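Local coordinates for small ribosomal subunit protein bS6 (Aquifex aeolicus, PDB 2J5A) that probably binds 16S ribosomal RNA together with bS18, as a structural component of the small ribosomal subunit, at residues A[15-18]-A[19-22]; A[25-28]-A[29-33]; A[33-36]-A[37-41]; A[82-85]-A[86-90]. One frame throughout, in Å; residues are numbered along the deposited sequence.

Contact 1 (A[15-18]-A[19-22]); sequences AVKP and TLSE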
loop_
_atom_site.group_PDB
_atom_site.type_symbol
_atom_site.label_atom_id
_atom_site.label_comp_id
_atom_site.label_asym_id
_atom_site.label_seq_id
_atom_site.Cartn_x
_atom_site.Cartn_y
_atom_site.Cartn_z
ATOM N N ALA A 15 -5.362 3.375 -2.909
ATOM C CA ALA A 15 -6.786 3.695 -2.890
ATOM C C ALA A 15 -7.531 2.685 -3.739
ATOM O O ALA A 15 -7.194 2.485 -4.904
ATOM C CB ALA A 15 -7.032 5.099 -3.430
ATOM N N VAL A 16 -8.532 2.042 -3.140
ATOM C CA VAL A 16 -9.328 0.990 -3.796
ATOM C C VAL A 16 -10.651 1.578 -4.297
ATOM O O VAL A 16 -11.262 2.397 -3.606
ATOM C CB VAL A 16 -9.610 -0.148 -2.812
ATOM C CG1 VAL A 16 -10.550 -1.166 -3.411
ATOM C CG2 VAL A 16 -8.306 -0.779 -2.358
ATOM N N LYS A 17 -11.099 1.164 -5.486
ATOM C CA LYS A 17 -12.300 1.779 -6.071
ATOM C C LYS A 17 -13.508 1.502 -5.165
ATOM O O LYS A 17 -13.555 0.460 -4.493
ATOM C CB LYS A 17 -12.541 1.402 -7.555
ATOM C CG LYS A 17 -12.777 -0.058 -7.849
ATOM C CD LYS A 17 -13.232 -0.299 -9.318
ATOM C CE LYS A 17 -12.221 0.184 -10.372
ATOM N NZ LYS A 17 -12.059 -0.792 -11.544
ATOM N N PRO A 18 -14.422 2.479 -5.058
ATOM C CA PRO A 18 -15.487 2.419 -4.042
ATOM C C PRO A 18 -16.651 1.450 -4.314
ATOM O O PRO A 18 -17.544 1.380 -3.497
ATOM C CB PRO A 18 -16.005 3.868 -3.987
ATOM C CG PRO A 18 -15.735 4.417 -5.335
ATOM C CD PRO A 18 -14.494 3.712 -5.857
ATOM N N THR A 19 -16.632 0.727 -5.430
ATOM C CA THR A 19 -17.694 -0.216 -5.805
ATOM C C THR A 19 -17.448 -1.643 -5.296
ATOM O O THR A 19 -18.288 -2.522 -5.502
ATOM C CB THR A 19 -17.824 -0.311 -7.335
ATOM O OG1 THR A 19 -16.628 -0.901 -7.882
ATOM C CG2 THR A 19 -18.056 1.065 -7.962
ATOM N N LEU A 20 -16.287 -1.890 -4.686
ATOM C CA LEU A 20 -16.034 -3.150 -4.007
ATOM C C LEU A 20 -16.731 -3.119 -2.654
ATOM O O LEU A 20 -16.824 -2.076 -2.038
ATOM C CB LEU A 20 -14.521 -3.371 -3.780
ATOM C CG LEU A 20 -13.650 -3.978 -4.891
ATOM C CD1 LEU A 20 -13.802 -3.265 -6.212
ATOM C CD2 LEU A 20 -12.201 -3.960 -4.456
ATOM N N SER A 21 -17.168 -4.273 -2.177
ATOM C CA SER A 21 -17.778 -4.379 -0.874
ATOM C C SER A 21 -16.722 -4.235 0.204
ATOM O O SER A 21 -15.539 -4.476 -0.036
ATOM C CB SER A 21 -18.457 -5.741 -0.704
ATOM O OG SER A 21 -17.497 -6.777 -0.505
ATOM N N GLU A 22 -17.166 -3.874 1.402
ATOM C CA GLU A 22 -16.299 -3.885 2.574
ATOM C C GLU A 22 -15.453 -5.140 2.667
ATOM O O GLU A 22 -14.286 -5.073 3.048
ATOM C CB GLU A 22 -17.137 -3.771 3.846
ATOM C CG GLU A 22 -16.321 -3.643 5.112
ATOM C CD GLU A 22 -15.480 -2.382 5.145
ATOM O OE1 GLU A 22 -15.778 -1.426 4.388
ATOM O OE2 GLU A 22 -14.531 -2.351 5.949
#

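Contact 2 (A[25-28]-A[29-33]); sequences MKKK and FEQVK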
loop_
_atom_site.group_PDB
_atom_site.type_symbol
_atom_site.label_atom_id
_atom_site.label_comp_id
_atom_site.label_asym_id
_atom_site.label_seq_id
_atom_site.Cartn_x
_atom_site.Cartn_y
_atom_site.Cartn_z
ATOM N N MET A 25 -12.706 -5.063 -0.075
ATOM C CA MET A 25 -11.679 -4.095 0.279
ATOM C C MET A 25 -10.709 -4.670 1.297
ATOM O O MET A 25 -9.502 -4.593 1.110
ATOM C CB MET A 25 -12.304 -2.804 0.808
ATOM C CG MET A 25 -12.928 -1.954 -0.285
ATOM S SD MET A 25 -14.055 -0.700 0.351
ATOM C CE MET A 25 -14.585 0.087 -1.158
ATOM N N LYS A 26 -11.233 -5.267 2.361
ATOM C CA LYS A 26 -10.373 -5.863 3.383
ATOM C C LYS A 26 -9.537 -7.012 2.815
ATOM O O LYS A 26 -8.378 -7.149 3.153
ATOM C CB LYS A 26 -11.196 -6.336 4.584
ATOM C CG LYS A 26 -11.726 -5.217 5.484
ATOM C CD LYS A 26 -10.599 -4.634 6.326
ATOM C CE LYS A 26 -11.091 -4.168 7.691
ATOM N NZ LYS A 26 -10.028 -3.388 8.398
ATOM N N LYS A 27 -10.130 -7.817 1.945
ATOM C CA LYS A 27 -9.426 -8.903 1.253
ATOM C C LYS A 27 -8.280 -8.364 0.380
ATOM O O LYS A 27 -7.162 -8.867 0.439
ATOM C CB LYS A 27 -10.428 -9.702 0.403
ATOM C CG LYS A 27 -9.855 -10.924 -0.336
ATOM C CD LYS A 27 -9.676 -12.131 0.561
ATOM C CE LYS A 27 -8.735 -13.186 -0.079
ATOM N NZ LYS A 27 -8.976 -14.586 0.464
ATOM N N LYS A 28 -8.575 -7.348 -0.428
ATOM C CA LYS A 28 -7.555 -6.612 -1.175
ATOM C C LYS A 28 -6.354 -6.191 -0.309
ATOM O O LYS A 28 -5.215 -6.428 -0.672
ATOM C CB LYS A 28 -8.157 -5.373 -1.818
ATOM C CG LYS A 28 -7.216 -4.670 -2.783
ATOM C CD LYS A 28 -7.634 -4.810 -4.229
ATOM C CE LYS A 28 -7.166 -6.111 -4.855
ATOM N NZ LYS A 28 -7.599 -6.139 -6.303
ATOM N N PHE A 29 -6.620 -5.586 0.833
ATOM C CA PHE A 29 -5.562 -5.220 1.767
ATOM C C PHE A 29 -4.710 -6.412 2.209
ATOM O O PHE A 29 -3.477 -6.326 2.211
ATOM C CB PHE A 29 -6.164 -4.537 2.987
ATOM C CG PHE A 29 -5.165 -3.860 3.879
ATOM C CD1 PHE A 29 -3.955 -3.358 3.379
ATOM C CD2 PHE A 29 -5.460 -3.655 5.204
ATOM C CE1 PHE A 29 -3.071 -2.712 4.194
ATOM C CE2 PHE A 29 -4.578 -2.979 6.021
ATOM C CZ PHE A 29 -3.383 -2.515 5.516
ATOM N N GLU A 30 -5.362 -7.513 2.594
ATOM C CA GLU A 30 -4.648 -8.737 2.974
ATOM C C GLU A 30 -3.817 -9.262 1.807
ATOM O O GLU A 30 -2.713 -9.739 1.995
ATOM C CB GLU A 30 -5.607 -9.844 3.463
ATOM C CG GLU A 30 -6.356 -9.552 4.782
ATOM C CD GLU A 30 -5.469 -9.065 5.921
ATOM O OE1 GLU A 30 -4.383 -9.669 6.136
ATOM O OE2 GLU A 30 -5.849 -8.078 6.613
ATOM N N GLN A 31 -4.363 -9.173 0.608
ATOM C CA GLN A 31 -3.657 -9.592 -0.593
ATOM C C GLN A 31 -2.420 -8.757 -0.907
ATOM O O GLN A 31 -1.428 -9.295 -1.386
ATOM C CB GLN A 31 -4.604 -9.591 -1.795
ATOM C CG GLN A 31 -5.498 -10.838 -1.806
ATOM C CD GLN A 31 -6.612 -10.800 -2.842
ATOM O OE1 GLN A 31 -6.665 -9.911 -3.718
ATOM N NE2 GLN A 31 -7.523 -11.780 -2.745
ATOM N N VAL A 32 -2.479 -7.455 -0.644
ATOM C CA VAL A 32 -1.331 -6.597 -0.828
ATOM C C VAL A 32 -0.247 -6.945 0.191
ATOM O O VAL A 32 0.923 -7.067 -0.158
ATOM C CB VAL A 32 -1.718 -5.123 -0.759
ATOM C CG1 VAL A 32 -0.444 -4.212 -0.714
ATOM C CG2 VAL A 32 -2.636 -4.791 -1.952
ATOM N N LYS A 33 -0.656 -7.122 1.441
ATOM C CA LYS A 33 0.261 -7.509 2.512
ATOM C C LYS A 33 0.942 -8.841 2.240
ATOM O O LYS A 33 2.104 -9.013 2.549
ATOM C CB LYS A 33 -0.469 -7.556 3.866
ATOM C CG LYS A 33 -0.284 -6.290 4.691
ATOM C CD LYS A 33 -1.533 -5.850 5.384
ATOM C CE LYS A 33 -2.051 -6.882 6.353
ATOM N NZ LYS A 33 -3.530 -6.846 6.414
HETATM O O HOH W 1 -7.782 -6.540 5.465
#

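Contact 3 (A[33-36]-A[37-41]); sequences KEFI and KQKGG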
loop_
_atom_site.group_PDB
_atom_site.type_symbol
_atom_site.label_atom_id
_atom_site.label_comp_id
_atom_site.label_asym_id
_atom_site.label_seq_id
_atom_site.Cartn_x
_atom_site.Cartn_y
_atom_site.Cartn_z
ATOM N N LYS A 33 -0.656 -7.122 1.441
ATOM C CA LYS A 33 0.261 -7.509 2.512
ATOM C C LYS A 33 0.942 -8.841 2.240
ATOM O O LYS A 33 2.104 -9.013 2.549
ATOM C CB LYS A 33 -0.469 -7.556 3.866
ATOM C CG LYS A 33 -0.284 -6.290 4.691
ATOM C CD LYS A 33 -1.533 -5.850 5.384
ATOM C CE LYS A 33 -2.051 -6.882 6.353
ATOM N NZ LYS A 33 -3.530 -6.846 6.414
ATOM N N GLU A 34 0.214 -9.784 1.656
ATOM C CA GLU A 34 0.765 -11.116 1.439
ATOM C C GLU A 34 1.714 -11.055 0.250
ATOM O O GLU A 34 2.729 -11.738 0.237
ATOM C CB GLU A 34 -0.365 -12.137 1.216
ATOM C CG GLU A 34 -0.145 -13.521 1.841
ATOM C CD GLU A 34 0.365 -13.450 3.268
ATOM O OE1 GLU A 34 -0.239 -12.700 4.079
ATOM O OE2 GLU A 34 1.386 -14.127 3.559
ATOM N N PHE A 35 1.389 -10.231 -0.743
ATOM C CA PHE A 35 2.296 -9.959 -1.850
ATOM C C PHE A 35 3.620 -9.382 -1.335
ATOM O O PHE A 35 4.700 -9.850 -1.685
ATOM C CB PHE A 35 1.633 -8.992 -2.825
ATOM C CG PHE A 35 2.510 -8.566 -3.959
ATOM C CD1 PHE A 35 2.412 -9.175 -5.197
ATOM C CD2 PHE A 35 3.434 -7.529 -3.796
ATOM C CE1 PHE A 35 3.222 -8.762 -6.245
ATOM C CE2 PHE A 35 4.244 -7.117 -4.848
ATOM C CZ PHE A 35 4.135 -7.724 -6.065
ATOM N N ILE A 36 3.533 -8.365 -0.486
ATOM C CA ILE A 36 4.731 -7.783 0.096
ATOM C C ILE A 36 5.517 -8.853 0.859
ATOM O O ILE A 36 6.739 -8.946 0.701
ATOM C CB ILE A 36 4.408 -6.606 1.024
ATOM C CG1 ILE A 36 3.754 -5.466 0.230
ATOM C CG2 ILE A 36 5.689 -6.121 1.723
ATOM C CD1 ILE A 36 3.119 -4.410 1.086
ATOM N N LYS A 37 4.811 -9.648 1.671
ATOM C CA LYS A 37 5.424 -10.725 2.476
ATOM C C LYS A 37 6.124 -11.756 1.586
ATOM O O LYS A 37 7.203 -12.243 1.909
ATOM C CB LYS A 37 4.381 -11.427 3.370
ATOM C CG LYS A 37 4.132 -10.724 4.705
ATOM C CD LYS A 37 2.751 -11.033 5.333
ATOM C CE LYS A 37 2.754 -12.333 6.148
ATOM N NZ LYS A 37 1.484 -12.556 6.935
ATOM N N GLN A 38 5.495 -12.076 0.468
ATOM C CA GLN A 38 6.082 -12.955 -0.534
ATOM C C GLN A 38 7.472 -12.449 -0.916
ATOM O O GLN A 38 8.456 -13.188 -0.848
ATOM C CB GLN A 38 5.159 -13.012 -1.773
ATOM C CG GLN A 38 5.420 -14.148 -2.762
ATOM C CD GLN A 38 4.215 -14.408 -3.692
ATOM O OE1 GLN A 38 3.849 -13.551 -4.511
ATOM N NE2 GLN A 38 3.615 -15.596 -3.580
ATOM N N LYS A 39 7.564 -11.176 -1.276
ATOM C CA LYS A 39 8.749 -10.666 -1.952
ATOM C C LYS A 39 9.926 -10.356 -1.018
ATOM O O LYS A 39 10.925 -9.783 -1.444
ATOM C CB LYS A 39 8.387 -9.440 -2.796
ATOM C CG LYS A 39 7.269 -9.675 -3.792
ATOM C CD LYS A 39 7.779 -10.150 -5.128
ATOM C CE LYS A 39 6.628 -10.438 -6.081
ATOM N NZ LYS A 39 7.044 -10.296 -7.524
ATOM N N GLY A 40 9.817 -10.770 0.241
ATOM C CA GLY A 40 10.880 -10.604 1.228
ATOM C C GLY A 40 10.712 -9.367 2.096
ATOM O O GLY A 40 11.699 -8.823 2.608
ATOM N N GLY A 41 9.470 -8.917 2.270
ATOM C CA GLY A 41 9.203 -7.744 3.089
ATOM C C GLY A 41 8.544 -8.122 4.395
ATOM O O GLY A 41 7.730 -9.026 4.433
#

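Contact 4 (A[82-85]-A[86-90]); sequences LDFQ and LKIDE. With NA (sodium ion), chain B.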
loop_
_atom_site.group_PDB
_atom_site.type_symbol
_atom_site.label_atom_id
_atom_site.label_comp_id
_atom_site.label_asym_id
_atom_site.label_seq_id
_atom_site.Cartn_x
_atom_site.Cartn_y
_atom_site.Cartn_z
ATOM N N LEU A 82 5.799 -3.623 -6.380
ATOM C CA LEU A 82 4.555 -3.325 -5.698
ATOM C C LEU A 82 3.817 -2.299 -6.521
ATOM O O LEU A 82 2.608 -2.386 -6.749
ATOM C CB LEU A 82 4.879 -2.780 -4.306
ATOM C CG LEU A 82 3.787 -2.547 -3.293
ATOM C CD1 LEU A 82 2.816 -3.723 -3.185
ATOM C CD2 LEU A 82 4.461 -2.255 -1.951
ATOM N N ASP A 83 4.577 -1.339 -7.000
ATOM C CA ASP A 83 4.069 -0.333 -7.881
ATOM C C ASP A 83 3.469 -0.915 -9.172
ATOM O O ASP A 83 2.393 -0.480 -9.623
ATOM C CB ASP A 83 5.205 0.615 -8.207
ATOM C CG ASP A 83 4.754 1.804 -8.963
ATOM O OD1 ASP A 83 4.317 2.761 -8.307
ATOM O OD2 ASP A 83 4.865 1.789 -10.205
ATOM N N PHE A 84 4.153 -1.876 -9.784
ATOM C CA PHE A 84 3.628 -2.511 -10.996
ATOM C C PHE A 84 2.341 -3.274 -10.679
ATOM O O PHE A 84 1.343 -3.142 -11.365
ATOM C CB PHE A 84 4.639 -3.489 -11.596
ATOM C CG PHE A 84 4.221 -4.050 -12.925
ATOM C CD1 PHE A 84 4.145 -3.235 -14.034
ATOM C CD2 PHE A 84 3.889 -5.378 -13.060
ATOM C CE1 PHE A 84 3.773 -3.739 -15.259
ATOM C CE2 PHE A 84 3.501 -5.888 -14.294
ATOM C CZ PHE A 84 3.453 -5.064 -15.387
ATOM N N GLN A 85 2.396 -4.075 -9.624
ATOM C CA GLN A 85 1.232 -4.837 -9.155
ATOM C C GLN A 85 0.015 -3.941 -8.859
ATOM O O GLN A 85 -1.116 -4.273 -9.226
ATOM C CB GLN A 85 1.617 -5.602 -7.904
ATOM C CG GLN A 85 0.567 -6.578 -7.407
ATOM C CD GLN A 85 0.601 -7.922 -8.138
ATOM O OE1 GLN A 85 1.099 -8.038 -9.274
ATOM N NE2 GLN A 85 0.044 -8.941 -7.489
ATOM N N LEU A 86 0.235 -2.804 -8.202
ATOM C CA LEU A 86 -0.888 -1.932 -7.869
ATOM C C LEU A 86 -1.361 -1.173 -9.107
ATOM O O LEU A 86 -2.554 -0.917 -9.252
ATOM C CB LEU A 86 -0.549 -0.984 -6.716
ATOM C CG LEU A 86 -0.105 -1.576 -5.351
ATOM C CD1 LEU A 86 0.377 -0.453 -4.468
ATOM C CD2 LEU A 86 -1.191 -2.370 -4.647
ATOM N N LYS A 87 -0.427 -0.809 -9.986
ATOM C CA LYS A 87 -0.744 -0.241 -11.297
ATOM C C LYS A 87 -1.713 -1.155 -12.087
ATOM O O LYS A 87 -2.825 -0.734 -12.429
ATOM C CB LYS A 87 0.532 0.006 -12.116
ATOM C CG LYS A 87 0.325 0.879 -13.355
ATOM C CD LYS A 87 1.532 0.951 -14.335
ATOM C CE LYS A 87 2.926 0.938 -13.675
ATOM N NZ LYS A 87 3.938 1.781 -14.381
ATOM N N ILE A 88 -1.326 -2.399 -12.332
ATOM C CA ILE A 88 -2.135 -3.262 -13.183
ATOM C C ILE A 88 -3.432 -3.752 -12.515
ATOM O O ILE A 88 -4.399 -4.045 -13.223
ATOM C CB ILE A 88 -1.314 -4.448 -13.789
ATOM C CG1 ILE A 88 -0.952 -5.489 -12.726
ATOM C CG2 ILE A 88 -0.060 -3.899 -14.459
ATOM C CD1 ILE A 88 -0.281 -6.719 -13.273
ATOM N N ASP A 89 -3.467 -3.829 -11.178
ATOM C CA ASP A 89 -4.701 -4.160 -10.463
ATOM C C ASP A 89 -5.733 -3.113 -10.777
ATOM O O ASP A 89 -5.567 -1.938 -10.423
ATOM C CB ASP A 89 -4.495 -4.215 -8.951
ATOM C CG ASP A 89 -5.658 -4.876 -8.226
ATOM O OD1 ASP A 89 -6.824 -4.674 -8.597
ATOM O OD2 ASP A 89 -5.417 -5.621 -7.275
ATOM N N GLU A 90 -6.804 -3.531 -11.438
ATOM C CA GLU A 90 -7.839 -2.597 -11.894
ATOM C C GLU A 90 -8.671 -2.014 -10.754
ATOM O O GLU A 90 -9.268 -0.937 -10.891
ATOM C CB GLU A 90 -8.758 -3.278 -12.923
ATOM C CG GLU A 90 -8.315 -3.040 -14.372
ATOM C CD GLU A 90 -9.132 -3.838 -15.369
ATOM O OE1 GLU A 90 -10.385 -3.773 -15.290
ATOM O OE2 GLU A 90 -8.519 -4.535 -16.211
HETATM NA NA NA B . -4.369 -0.125 -10.519
HETATM O O HOH W 2 -5.215 0.880 -12.193
#

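Contact 1 (A[15-18]-A[19-22])
Leu-20 turns its two methyls onto two different partners in the short link between strand 8-16 and helix 22-38. Its CD2 presses against Val-16 CG1 at 3.4 Å, tighter than usual for two carbons, and the two side chains meet at about a right angle, methyl end against methyl. Val-16 reaches that spot because CG1 lies anti to its own backbone N, beside the carbonyl carbon (chi1 174°). The second methyl of Leu-20, CD1, rests on the aliphatic stem of Lys-17, 3.7 Å from CG, with the two chains running at a slant. Thr-19 adds a looser touch, its OG1 meeting the same stem obliquely, 3.7 Å from Lys-17 CD. Further on, the lysine bends at its last two torsions, and NZ hydrogen-bonds to Glu-90 O, in the loop ahead of strand 92-100.

The folding back of the chain rests on a type I beta turn from Lys-17 to Leu-20. Pro-18 suits its second position, since the ring already holds phi near the value required there (-76°). Ser-21 then serves as N-cap of the following helix; its OG caps an early backbone N while Glu-24 OE1 bonds to Ser-21 N, consistent with a capping box. Met-25 of that helix packs on both Val-16 and Leu-20.

The chemistry is divided accordingly: Val-16 and Leu-20 join by van der Waals contact across the turn, whereas Lys-17 lends its methylenes to that apolar patch and spends its ammonium group on a backbone carbonyl elsewhere.

Contact 2 (A[25-28]-A[29-33])
Gln-31 and Lys-27 sit one turn apart on helix 22-38, the first of the two helices that pack on one face of the four-stranded sheet in this ferredoxin-like fold. Four i to i+4 backbone bonds join the two segments, among them Gln-31 N to Lys-27 O at 2.8 Å. From this backbone the glutamine side chain turns back along the helix. Its CB lies 3.4 Å from Lys-28 O. With CG set opposite its own carbonyl carbon (chi1 -79°), that atom passes close to Lys-27 O, and CD follows over the same oxygen. The extended chain then delivers the amide between two lysines: NE2 comes 3.2 Å from Lys-27 CE, and OE1 faces Lys-28 CE at 4.0 Å. A long, flexible amide suits this exposed flank, where it meets methylenes, the lysine chains crossing it at a slant.

The inner flank is built differently. Lys-28 carries its NZ away to Asp-89 and Asp-91, while the beta-branched Val-32 is compact enough to pack closely on Leu-82 and Leu-86 of helix 78-88. Phe-29 packs on the sheet, touching Phe-14, its ring stacked with that of Phe-67. Lys-33 CD stands 3.7 Å above one face of the Phe-29 ring, displaced toward the rim, and the lysine's NZ pairs with Glu-30 OE2 at 2.6 Å in a salt bridge; Glu-46 is a second partner of that ammonium. The same OE2 accepts a hydrogen bond from water 1 at 2.7 Å, and this water also donates to Lys-26 O.

Contact 3 (A[33-36]-A[37-41])
The backbone of 33-36 passes into 37-41 as a helix that closes in order: Lys-37 N bonds to Lys-33 O, Gln-38 N to Glu-34 O and Lys-39 N to Phe-35 O, then Gly-41 N reaches back five residues to Ile-36 O at 3.1 Å. Lys-39 lies over one face of the Phe-35 ring, its CG 4.1 Å above the plane near the rim and its CE 3.7 Å from CZ. A bend at chi2 (-90°) turns the lysine chain along the ring, so that methylenes do the touching. A serine in its place would probably lay bare this side of the ring and lose the long, weak pairing of NZ with Glu-81. On another flank, Lys-37 bends across Glu-34, whose OE1 it meets through NZ at 3.3 Å in a salt bridge whose hydrogen bond is weak.

Gly-40 adopts a positive phi of 96°, where a side chain would jam against the preceding carbonyl. Gly-41 has a different reason: a CB there would clash with Ile-36 CG2, which faces its CA at 4.1 Å. With its six-to-one bond and left-handed glycine, this is a Schellman motif, ending helix 22-38 and turning the chain into strand 41-53.

Contact 4 (A[82-85]-A[86-90])
The end of helix 78-88 and the residues just past it build a sodium site, and the side chains of 82-85 and 86-90 pack along the turns that lead to it. Leu-86 lies side by side with Leu-82, both pointing the same way, CD1 4.2 Å from Leu-82 CG, while its CG sits 3.2 Å from Leu-82 O. Leucine suits this buried flank, which meets Val-32 of the other helix and Trp-95 of the sheet. Were this residue an alanine, a gap would probably open between helix 78-88, Val-32 and Trp-95, leaving Leu-82 without its neighbour.

On the exposed flank, Phe-84 and Ile-88 make a CH-pi contact: Ile-88 CG2 stands over one face of the ring, 4.0 Å from its centroid and 17° off the normal. The methyl gets there because CG1 takes the cramped place between backbone N and carbonyl carbon (chi1 71°), putting CG2 opposite the carbonyl carbon. Asp-83 OD2 and Lys-87 NZ lie 4.3 Å apart, too far for a salt bridge, though their opposite charges may still attract.

Asp-89 leaves the helix, though its N still bonds to Gln-85 O, and its carboxylate turns to Lys-28 NZ and Asp-91 N. Its carbonyl O binds sodium at 2.2 Å, joined by Leu-86 O at 2.4 Å and Lys-87 O at 2.5 Å; water 2 and Val-92 O complete five ligands. Backbone carbonyls turned onto a cation, which the helix dipole would probably also favour, are what the C-terminal end of a helix typically offers, its last carbonyls lacking the N-H of a next turn.

Overall arrangement
From the N terminus, contact 1 turns the chain out of strand 8-16 and into helix 22-38. Contact 2 follows within that helix, and Met-25 packs back on the turn. Contact 3 ends the helix, sending the chain to strand 41-53. Contact 4 comes much later, at the close of helix 78-88. All four are local, so none closes a long loop; contacts 2 and 3 overlap at Lys-33, the others follow in series, and none nests in or crosses another. The two helices meet where Phe-35 of contact 3 packs on Gln-85 and Leu-82 of contact 4, and where Val-32 joins contact 2 to it; Lys-17 and Lys-28 tie contacts 1 and 2 to its sodium end.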